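Side-chain contacts in probable mannosyltransferase KTR4 (Saccharomyces cerevisiae, PDB 5A07), which is a probable glycosyltransferase of the yeast KTR family with a GT-A type fold, seen here with bound guanosine-5'-diphosphate and a manganese ion: residues S121-L126 / Y136-L141; E128-N133 / Y243-F248; E149-I154 / V164-I169. All coordinates share one frame; numbering follows the deposited sequence.

Contact 1: S121-L126 / Y136-L141; sequences SSIQQL and YPYTFL
Ile123 faces two aromatic rings at once, using different branches for each. Its CG2 methyl lies 3.7 Å from Tyr138 OH and 3.9 Å from Tyr138 CZ, set obliquely to that ring, while CD1 reaches the rim of the neighbouring ring and comes to 3.8 Å from Phe140 CZ, close to the ring plane. The split follows from the first torsion: CG2 stands opposite the backbone N and CG1 opposite the carbonyl carbon (chi1 -69°), and CD1 then extends away toward Phe140. Leu126, one turn further along the helix, lies alongside the tyrosine, pointing the other way, its CD2 approaching Tyr138 CE2 to 4.3 Å.

Tyr138 and Phe140 alternate with Thr139 on strand 138-142, which puts both rings on the face of the sheet covered by helix 116-131. Helix and strand run nearly antiparallel, at 163° between their short axes and 12.6 Å apart, within the beta-alpha-beta unit of strand 105-110, helix 116-131 and strand 138-142, a Rossmann-like element of the GT-A fold. Ile107 of the first strand touches both Leu126 and Tyr138, and Ile154 of helix 148-156 adjoins Ile123 and Phe140.

No hydrogen bond crosses between the segments. The phenol oxygen, though near the methyls of Ile123 and Leu126, is hydrogen-bonded to Glu127 on the same helix. Between these two buried segments cohesion therefore comes from apolar contact, with a single polar group carried to the helix and satisfied there.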
loop_
_atom_site.group_PDB
_atom_site.type_symbol
_atom_site.label_atom_id
_atom_site.label_comp_id
_atom_site.label_asym_id
_atom_site.label_seq_id
_atom_site.Cartn_x
_atom_site.Cartn_y
_atom_site.Cartn_z
ATOM N N SER B 121 -9.828 -14.418 -11.287
ATOM C CA SER B 121 -10.064 -14.979 -9.937
ATOM C C SER B 121 -10.234 -13.805 -8.907
ATOM O O SER B 121 -11.240 -13.730 -8.147
ATOM C CB SER B 121 -8.853 -15.839 -9.587
ATOM O OG SER B 121 -9.066 -16.360 -8.319
ATOM N N SER B 122 -9.349 -12.840 -9.017
ATOM C CA SER B 122 -9.405 -11.647 -8.149
ATOM C C SER B 122 -10.649 -10.847 -8.391
ATOM O O SER B 122 -11.311 -10.439 -7.436
ATOM C CB SER B 122 -8.163 -10.762 -8.347
ATOM O OG SER B 122 -6.964 -11.433 -8.090
ATOM N N ILE B 123 -10.997 -10.624 -9.641
ATOM C CA ILE B 123 -12.164 -9.845 -9.996
ATOM C C ILE B 123 -13.434 -10.497 -9.496
ATOM O O ILE B 123 -14.301 -9.859 -8.949
ATOM C CB ILE B 123 -12.189 -9.628 -11.490
ATOM C CG1 ILE B 123 -11.061 -8.684 -11.920
ATOM C CG2 ILE B 123 -13.491 -9.086 -11.882
ATOM C CD1 ILE B 123 -10.760 -8.775 -13.423
ATOM N N GLN B 124 -13.524 -11.815 -9.632
ATOM C CA GLN B 124 -14.737 -12.517 -9.205
ATOM C C GLN B 124 -14.961 -12.390 -7.682
ATOM O O GLN B 124 -16.083 -12.196 -7.198
ATOM C CB GLN B 124 -14.646 -14.008 -9.606
ATOM C CG GLN B 124 -14.862 -14.160 -11.118
ATOM C CD GLN B 124 -14.727 -15.589 -11.587
ATOM O OE1 GLN B 124 -13.905 -16.287 -11.056
ATOM N NE2 GLN B 124 -15.419 -15.959 -12.650
ATOM N N GLN B 125 -13.916 -12.512 -6.950
ATOM C CA GLN B 125 -14.000 -12.280 -5.528
ATOM C C GLN B 125 -14.317 -10.852 -5.122
ATOM O O GLN B 125 -15.118 -10.618 -4.162
ATOM C CB GLN B 125 -12.702 -12.759 -4.900
ATOM C CG GLN B 125 -12.726 -14.281 -5.007
ATOM C CD GLN B 125 -11.565 -14.808 -4.353
ATOM O OE1 GLN B 125 -10.575 -15.047 -5.033
ATOM N NE2 GLN B 125 -11.555 -14.751 -3.069
ATOM N N LEU B 126 -13.743 -9.882 -5.823
ATOM C CA LEU B 126 -14.033 -8.465 -5.501
ATOM C C LEU B 126 -15.487 -8.178 -5.871
ATOM O O LEU B 126 -16.184 -7.421 -5.161
ATOM C CB LEU B 126 -13.111 -7.515 -6.279
ATOM C CG LEU B 126 -13.389 -6.033 -6.119
ATOM C CD1 LEU B 126 -13.181 -5.672 -4.700
ATOM C CD2 LEU B 126 -12.440 -5.275 -7.061
ATOM N N TYR B 136 -18.537 -0.026 -9.711
ATOM C CA TYR B 136 -17.431 0.802 -10.163
ATOM C C TYR B 136 -16.785 0.131 -11.364
ATOM O O TYR B 136 -16.660 -1.116 -11.459
ATOM C CB TYR B 136 -16.415 1.074 -9.010
ATOM C CG TYR B 136 -17.000 2.175 -8.088
ATOM C CD1 TYR B 136 -16.907 3.512 -8.450
ATOM C CD2 TYR B 136 -17.683 1.882 -6.916
ATOM C CE1 TYR B 136 -17.483 4.524 -7.683
ATOM C CE2 TYR B 136 -18.276 2.878 -6.153
ATOM C CZ TYR B 136 -18.200 4.200 -6.568
ATOM O OH TYR B 136 -18.742 5.176 -5.830
ATOM N N PRO B 137 -16.267 0.926 -12.263
ATOM C CA PRO B 137 -15.593 0.407 -13.442
ATOM C C PRO B 137 -14.204 -0.123 -13.209
ATOM O O PRO B 137 -13.601 0.118 -12.163
ATOM C CB PRO B 137 -15.424 1.660 -14.325
ATOM C CG PRO B 137 -15.429 2.802 -13.370
ATOM C CD PRO B 137 -16.288 2.387 -12.202
ATOM N N TYR B 138 -13.759 -0.962 -14.134
ATOM C CA TYR B 138 -12.395 -1.472 -14.132
ATOM C C TYR B 138 -11.547 -0.826 -15.171
ATOM O O TYR B 138 -11.942 -0.721 -16.351
ATOM C CB TYR B 138 -12.369 -2.974 -14.385
ATOM C CG TYR B 138 -13.016 -3.793 -13.293
ATOM C CD1 TYR B 138 -14.411 -3.946 -13.277
ATOM C CD2 TYR B 138 -12.277 -4.454 -12.326
ATOM C CE1 TYR B 138 -15.045 -4.710 -12.270
ATOM C CE2 TYR B 138 -12.905 -5.196 -11.314
ATOM C CZ TYR B 138 -14.275 -5.311 -11.298
ATOM O OH TYR B 138 -14.921 -6.028 -10.308
ATOM N N THR B 139 -10.330 -0.510 -14.769
ATOM C CA THR B 139 -9.328 -0.036 -15.665
ATOM C C THR B 139 -8.170 -0.993 -15.644
ATOM O O THR B 139 -7.630 -1.319 -14.549
ATOM C CB THR B 139 -8.816 1.358 -15.262
ATOM O OG1 THR B 139 -9.896 2.312 -15.268
ATOM C CG2 THR B 139 -7.774 1.872 -16.254
ATOM N N PHE B 140 -7.757 -1.467 -16.836
ATOM C CA PHE B 140 -6.621 -2.321 -16.946
ATOM C C PHE B 140 -5.487 -1.634 -17.740
ATOM O O PHE B 140 -5.749 -1.073 -18.815
ATOM C CB PHE B 140 -6.973 -3.600 -17.690
ATOM C CG PHE B 140 -8.019 -4.400 -17.020
ATOM C CD1 PHE B 140 -9.358 -4.129 -17.224
ATOM C CD2 PHE B 140 -7.666 -5.376 -16.123
ATOM C CE1 PHE B 140 -10.340 -4.847 -16.610
ATOM C CE2 PHE B 140 -8.665 -6.097 -15.492
ATOM C CZ PHE B 140 -9.967 -5.861 -15.722
ATOM N N LEU B 141 -4.275 -1.754 -17.248
ATOM C CA LEU B 141 -3.100 -1.200 -17.895
ATOM C C LEU B 141 -2.052 -2.204 -18.081
ATOM O O LEU B 141 -1.910 -3.107 -17.286
ATOM C CB LEU B 141 -2.497 -0.035 -17.074
ATOM C CG LEU B 141 -3.405 1.137 -16.735
ATOM C CD1 LEU B 141 -2.738 2.224 -15.821
ATOM C CD2 LEU B 141 -3.977 1.773 -18.019
#

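Contact 2: E128-N133 / Y243-F248; sequences EEYNKN and YDVFQF
Tyr130 extends its ring from the end region of helix 116-131 to the start of helix 245-251, where its hydroxyl accepts a hydrogen bond from the backbone N of Val245. This bond, 2.9 Å from Val245 N to Tyr130 OH, is nearly straight at 164°. It joins two helices of the GT-A domain at the first turn of the second, whose N-cap residue is Asp244.

Around the bond the tyrosine is bordered by backbone and by one methyl. The carbonyl oxygen Tyr243 O lies in the plane of the ring at its edge, 3.2 Å from Tyr130 CE1, and Asp244 CA also sits near that plane. Val245 CG2 approaches obliquely, 3.8 Å from Tyr130 CE1. The ring gets there because its CG is placed opposite the backbone N (chi1 177°), which carries the phenol out from the helix toward the other segment.

In the next shell, Phe134 stacks on the Tyr130 ring, and Trp229 of strand 227-230 touches Val245. Asp244, at the N-cap, is itself held: its OD2 is hydrogen-bonded to Tyr136 OH and Gly101 N, which is consistent with a fixed first turn, while its other carboxylate oxygen serves the helix. The first turn is also held by the backbone bond from Phe248 N to Asp244 O. Phe246 of the same turn meets the Tyr136 ring edge-to-face. The capping bond itself runs from Gln247 N to Asp244 OD1, 2.9 Å long, with the donor standing 49° out of the carboxylate plane.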
loop_
_atom_site.group_PDB
_atom_site.type_symbol
_atom_site.label_atom_id
_atom_site.label_comp_id
_atom_site.label_asym_id
_atom_site.label_seq_id
_atom_site.Cartn_x
_atom_site.Cartn_y
_atom_site.Cartn_z
ATOM N N GLU B 128 -18.034 -10.360 -5.906
ATOM C CA GLU B 128 -18.893 -11.108 -4.981
ATOM C C GLU B 128 -18.927 -10.427 -3.602
ATOM O O GLU B 128 -19.969 -10.344 -2.982
ATOM C CB GLU B 128 -18.390 -12.530 -4.846
ATOM C CG GLU B 128 -19.132 -13.453 -3.838
ATOM C CD GLU B 128 -20.660 -13.485 -4.057
ATOM O OE1 GLU B 128 -21.143 -13.210 -5.182
ATOM O OE2 GLU B 128 -21.423 -13.686 -3.097
ATOM N N GLU B 129 -17.798 -9.922 -3.115
ATOM C CA GLU B 129 -17.767 -9.380 -1.776
ATOM C C GLU B 129 -18.106 -7.894 -1.737
ATOM O O GLU B 129 -18.376 -7.363 -0.674
ATOM C CB GLU B 129 -16.377 -9.575 -1.145
ATOM C CG GLU B 129 -15.926 -11.041 -1.040
ATOM C CD GLU B 129 -16.944 -12.014 -0.343
ATOM O OE1 GLU B 129 -17.739 -11.576 0.502
ATOM O OE2 GLU B 129 -16.988 -13.237 -0.725
ATOM N N TYR B 130 -18.021 -7.219 -2.878
ATOM C CA TYR B 130 -18.198 -5.762 -2.937
ATOM C C TYR B 130 -18.871 -5.193 -4.185
ATOM O O TYR B 130 -20.012 -4.646 -4.136
ATOM C CB TYR B 130 -16.859 -5.043 -2.707
ATOM C CG TYR B 130 -16.997 -3.521 -2.827
ATOM C CD1 TYR B 130 -17.713 -2.799 -1.895
ATOM C CD2 TYR B 130 -16.474 -2.825 -3.891
ATOM C CE1 TYR B 130 -17.869 -1.447 -1.981
ATOM C CE2 TYR B 130 -16.618 -1.411 -4.018
ATOM C CZ TYR B 130 -17.328 -0.746 -3.045
ATOM O OH TYR B 130 -17.472 0.610 -3.075
ATOM N N ASN B 131 -18.192 -5.310 -5.295
ATOM C CA ASN B 131 -18.519 -4.487 -6.434
ATOM C C ASN B 131 -19.814 -4.821 -7.173
ATOM O O ASN B 131 -20.316 -3.989 -7.865
ATOM C CB ASN B 131 -17.341 -4.403 -7.410
ATOM C CG ASN B 131 -17.349 -3.093 -8.239
ATOM O OD1 ASN B 131 -17.783 -2.048 -7.779
ATOM N ND2 ASN B 131 -16.967 -3.211 -9.519
ATOM N N LYS B 132 -20.376 -6.014 -6.980
ATOM C CA LYS B 132 -21.619 -6.354 -7.635
ATOM C C LYS B 132 -22.720 -5.452 -7.123
ATOM O O LYS B 132 -23.692 -5.249 -7.822
ATOM C CB LYS B 132 -22.003 -7.810 -7.415
ATOM C CG LYS B 132 -22.493 -8.117 -5.995
ATOM C CD LYS B 132 -22.767 -9.598 -5.821
ATOM C CE LYS B 132 -23.242 -9.896 -4.405
ATOM N NZ LYS B 132 -23.411 -11.372 -4.314
ATOM N N ASN B 133 -22.543 -4.866 -5.948
ATOM C CA ASN B 133 -23.558 -3.966 -5.420
ATOM C C ASN B 133 -23.315 -2.485 -5.635
ATOM O O ASN B 133 -24.164 -1.670 -5.270
ATOM C CB ASN B 133 -23.755 -4.248 -3.910
ATOM C CG ASN B 133 -24.352 -5.578 -3.669
ATOM O OD1 ASN B 133 -25.205 -5.991 -4.418
ATOM N ND2 ASN B 133 -23.838 -6.305 -2.739
ATOM N N TYR B 243 -21.075 -0.938 2.081
ATOM C CA TYR B 243 -21.057 0.501 1.919
ATOM C C TYR B 243 -20.107 0.813 0.802
ATOM O O TYR B 243 -19.185 0.046 0.528
ATOM C CB TYR B 243 -20.627 1.226 3.203
ATOM C CG TYR B 243 -19.255 0.840 3.726
ATOM C CD1 TYR B 243 -19.095 -0.280 4.480
ATOM C CD2 TYR B 243 -18.139 1.598 3.393
ATOM C CE1 TYR B 243 -17.855 -0.661 4.935
ATOM C CE2 TYR B 243 -16.910 1.238 3.827
ATOM C CZ TYR B 243 -16.763 0.112 4.607
ATOM O OH TYR B 243 -15.555 -0.268 5.050
ATOM N N ASP B 244 -20.329 1.947 0.167
ATOM C CA ASP B 244 -19.456 2.475 -0.915
ATOM C C ASP B 244 -18.135 2.960 -0.327
ATOM O O ASP B 244 -18.098 3.889 0.463
ATOM C CB ASP B 244 -20.184 3.589 -1.636
ATOM C CG ASP B 244 -19.469 4.093 -2.878
ATOM O OD1 ASP B 244 -18.232 4.292 -2.864
ATOM O OD2 ASP B 244 -20.145 4.268 -3.912
ATOM N N VAL B 245 -17.059 2.270 -0.673
ATOM C CA VAL B 245 -15.765 2.479 -0.078
ATOM C C VAL B 245 -15.165 3.793 -0.485
ATOM O O VAL B 245 -14.661 4.540 0.344
ATOM C CB VAL B 245 -14.820 1.301 -0.436
ATOM C CG1 VAL B 245 -13.386 1.555 -0.050
ATOM C CG2 VAL B 245 -15.274 0.050 0.282
ATOM N N PHE B 246 -15.255 4.117 -1.761
ATOM C CA PHE B 246 -14.786 5.455 -2.202
ATOM C C PHE B 246 -15.556 6.585 -1.541
ATOM O O PHE B 246 -14.962 7.597 -1.141
ATOM C CB PHE B 246 -14.835 5.603 -3.721
ATOM C CG PHE B 246 -14.011 4.624 -4.492
ATOM C CD1 PHE B 246 -12.743 4.299 -4.123
ATOM C CD2 PHE B 246 -14.467 4.118 -5.684
ATOM C CE1 PHE B 246 -11.963 3.473 -4.890
ATOM C CE2 PHE B 246 -13.678 3.247 -6.442
ATOM C CZ PHE B 246 -12.416 2.935 -6.029
ATOM N N GLN B 247 -16.842 6.443 -1.406
ATOM C CA GLN B 247 -17.647 7.507 -0.735
ATOM C C GLN B 247 -17.310 7.580 0.750
ATOM O O GLN B 247 -17.346 8.658 1.305
ATOM C CB GLN B 247 -19.187 7.331 -0.942
ATOM C CG GLN B 247 -19.617 7.455 -2.398
ATOM C CD GLN B 247 -19.537 8.875 -2.973
ATOM O OE1 GLN B 247 -18.702 9.644 -2.600
ATOM N NE2 GLN B 247 -20.440 9.194 -3.900
ATOM N N PHE B 248 -17.014 6.440 1.402
ATOM C CA PHE B 248 -16.543 6.468 2.754
ATOM C C PHE B 248 -15.266 7.266 2.877
ATOM O O PHE B 248 -15.113 8.131 3.765
ATOM C CB PHE B 248 -16.358 5.053 3.303
ATOM C CG PHE B 248 -15.571 5.006 4.551
ATOM C CD1 PHE B 248 -16.182 5.205 5.770
ATOM C CD2 PHE B 248 -14.183 4.795 4.510
ATOM C CE1 PHE B 248 -15.455 5.233 6.960
ATOM C CE2 PHE B 248 -13.435 4.775 5.696
ATOM C CZ PHE B 248 -14.066 5.021 6.925
#

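Contact 3: E149-I154 / V164-I169; sequences EFKDGI and VEFGTI
Lys151 lays its aliphatic chain across one face of the Phe166 ring, with CG 3.6 Å from the ring centroid and only 2° off the normal, a CH-pi contact of almost perfect centring. Beyond CG the lysine is extended, so CD continues over the ring, 3.8 Å from Phe166 CD1, and CE passes toward Phe166 CB; the two side chains lie head to tail.

The buried side meets the same ring at its edge. Phe150 CE1 lies 3.9 Å from Phe166 CE2, each atom near the plane of the other ring, and Ile154 CB is 4.2 Å from Phe166 CZ. Phe166 thus carries by far the most contact, whereas Val164, at the start of the strand, adds a single methyl contact, its CG1 4.3 Å from Ile154 CG2. Lys151, Val164 and Phe166 remain partly exposed, but Phe150 and Ile154 are buried, Ile154 against Leu116, Ile119 and Ile123 of helix 116-131.

Helix 148-156 covers strand 164-168 nearly antiparallel, at 159° with 10.3 Å between the short axes, in the second beta-alpha-beta unit of this part of the GT-A fold.

With no hydrogen bond between the segments, the lysine acts here through its methylenes: they shield one ring face at the boundary of the core, while the carbon chain carries its charged amino group beyond the ring.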
loop_
_atom_site.group_PDB
_atom_site.type_symbol
_atom_site.label_atom_id
_atom_site.label_comp_id
_atom_site.label_asym_id
_atom_site.label_seq_id
_atom_site.Cartn_x
_atom_site.Cartn_y
_atom_site.Cartn_z
ATOM N N GLU B 149 -8.376 -11.565 -26.981
ATOM C CA GLU B 149 -8.773 -12.676 -26.101
ATOM C C GLU B 149 -8.709 -12.330 -24.588
ATOM O O GLU B 149 -9.577 -12.723 -23.822
ATOM C CB GLU B 149 -7.893 -13.907 -26.359
ATOM C CG GLU B 149 -8.272 -14.531 -27.721
ATOM C CD GLU B 149 -7.639 -15.882 -27.970
ATOM O OE1 GLU B 149 -6.517 -16.090 -27.510
ATOM O OE2 GLU B 149 -8.362 -16.742 -28.554
ATOM N N PHE B 150 -7.750 -11.518 -24.218
ATOM C CA PHE B 150 -7.758 -10.905 -22.850
ATOM C C PHE B 150 -9.013 -10.125 -22.575
ATOM O O PHE B 150 -9.772 -10.420 -21.621
ATOM C CB PHE B 150 -6.510 -10.089 -22.627
ATOM C CG PHE B 150 -6.362 -9.631 -21.210
ATOM C CD1 PHE B 150 -7.050 -8.549 -20.774
ATOM C CD2 PHE B 150 -5.577 -10.334 -20.334
ATOM C CE1 PHE B 150 -6.958 -8.113 -19.480
ATOM C CE2 PHE B 150 -5.437 -9.906 -19.030
ATOM C CZ PHE B 150 -6.117 -8.811 -18.599
ATOM N N LYS B 151 -9.305 -9.151 -23.424
ATOM C CA LYS B 151 -10.467 -8.349 -23.254
ATOM C C LYS B 151 -11.733 -9.130 -23.228
ATOM O O LYS B 151 -12.630 -8.893 -22.377
ATOM C CB LYS B 151 -10.524 -7.285 -24.345
ATOM C CG LYS B 151 -9.288 -6.409 -24.370
ATOM C CD LYS B 151 -9.464 -5.296 -25.414
ATOM C CE LYS B 151 -8.125 -4.684 -25.732
ATOM N NZ LYS B 151 -8.370 -3.626 -26.805
ATOM N N ASP B 152 -11.871 -10.061 -24.173
ATOM C CA ASP B 152 -13.085 -10.880 -24.222
ATOM C C ASP B 152 -13.212 -11.748 -22.946
ATOM O O ASP B 152 -14.356 -11.980 -22.444
ATOM C CB ASP B 152 -13.038 -11.833 -25.450
ATOM C CG ASP B 152 -13.297 -11.080 -26.799
ATOM O OD1 ASP B 152 -13.946 -10.018 -26.764
ATOM O OD2 ASP B 152 -12.881 -11.617 -27.832
ATOM N N GLY B 153 -12.082 -12.246 -22.478
ATOM C CA GLY B 153 -12.076 -13.088 -21.278
ATOM C C GLY B 153 -12.596 -12.290 -20.071
ATOM O O GLY B 153 -13.447 -12.733 -19.305
ATOM N N ILE B 154 -12.071 -11.090 -19.913
ATOM C CA ILE B 154 -12.534 -10.206 -18.854
ATOM C C ILE B 154 -14.006 -9.923 -18.961
ATOM O O ILE B 154 -14.800 -10.013 -17.990
ATOM C CB ILE B 154 -11.736 -8.869 -18.884
ATOM C CG1 ILE B 154 -10.253 -9.080 -18.549
ATOM C CG2 ILE B 154 -12.358 -7.873 -17.922
ATOM C CD1 ILE B 154 -9.962 -9.708 -17.177
ATOM N N VAL B 164 -15.501 -1.550 -18.540
ATOM C CA VAL B 164 -14.129 -1.926 -18.539
ATOM C C VAL B 164 -13.327 -1.090 -19.557
ATOM O O VAL B 164 -13.802 -0.895 -20.659
ATOM C CB VAL B 164 -13.930 -3.408 -18.784
ATOM C CG1 VAL B 164 -14.665 -4.213 -17.695
ATOM C CG2 VAL B 164 -14.529 -3.807 -20.129
ATOM N N GLU B 165 -12.163 -0.595 -19.191
ATOM C CA GLU B 165 -11.296 0.100 -20.144
ATOM C C GLU B 165 -9.923 -0.476 -20.091
ATOM O O GLU B 165 -9.453 -0.918 -19.023
ATOM C CB GLU B 165 -11.274 1.614 -19.843
ATOM C CG GLU B 165 -12.640 2.290 -20.041
ATOM C CD GLU B 165 -12.657 3.817 -19.813
ATOM O OE1 GLU B 165 -11.708 4.374 -19.194
ATOM O OE2 GLU B 165 -13.706 4.422 -20.121
ATOM N N PHE B 166 -9.297 -0.574 -21.252
ATOM C CA PHE B 166 -7.968 -1.154 -21.404
ATOM C C PHE B 166 -7.022 -0.187 -22.000
ATOM O O PHE B 166 -7.351 0.405 -23.049
ATOM C CB PHE B 166 -8.031 -2.361 -22.373
ATOM C CG PHE B 166 -9.009 -3.448 -21.917
ATOM C CD1 PHE B 166 -10.357 -3.384 -22.276
ATOM C CD2 PHE B 166 -8.596 -4.477 -21.070
ATOM C CE1 PHE B 166 -11.264 -4.346 -21.855
ATOM C CE2 PHE B 166 -9.492 -5.424 -20.632
ATOM C CZ PHE B 166 -10.823 -5.359 -20.988
ATOM N N GLY B 167 -5.866 -0.021 -21.393
ATOM C CA GLY B 167 -4.870 0.916 -21.872
ATOM C C GLY B 167 -3.494 0.366 -21.922
ATOM O O GLY B 167 -3.049 -0.433 -21.078
ATOM N N THR B 168 -2.750 0.839 -22.917
ATOM C CA THR B 168 -1.358 0.527 -22.986
ATOM C C THR B 168 -0.481 1.656 -22.416
ATOM O O THR B 168 -0.784 2.760 -22.561
ATOM C CB THR B 168 -0.939 0.316 -24.474
ATOM O OG1 THR B 168 -1.878 -0.590 -25.045
ATOM C CG2 THR B 168 0.438 -0.306 -24.557
ATOM N N ILE B 169 0.627 1.340 -21.826
ATOM C CA ILE B 169 1.469 2.381 -21.233
ATOM C C ILE B 169 2.534 2.684 -22.275
ATOM O O ILE B 169 3.198 1.776 -22.739
ATOM C CB ILE B 169 2.184 1.874 -19.983
ATOM C CG1 ILE B 169 1.142 1.427 -18.926
ATOM C CG2 ILE B 169 3.133 2.966 -19.426
ATOM C CD1 ILE B 169 1.720 0.474 -17.918
#

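Contacts 1 and 3 belong to successive beta-alpha-beta units, which share strand 138-142 and build one edge region of the mixed sheet of the GT-A fold. Their centres are 11 Å apart; strands 138-142 and 164-168 pair in parallel, and Phe140 packs on Phe166. Contact 1 closes along the chain before contact 3 opens. Contact 2, centred 12 Å from contact 1, ties the same helix 116-131 to the distant helix 245-251; the Tyr136 carbonyl, bonded to the Asn131 side chain, joins the two. Contact 3 is nested within the loop that contact 2 closes, 22 Å away between centres. The side chains of Phe140 and Phe150 are each about 9 Å from the bound guanosine-5'-diphosphate. Strand 138-142 ends at Asn142 of its pocket, so contacts 1 and 3 pack the part of the sheet leading there.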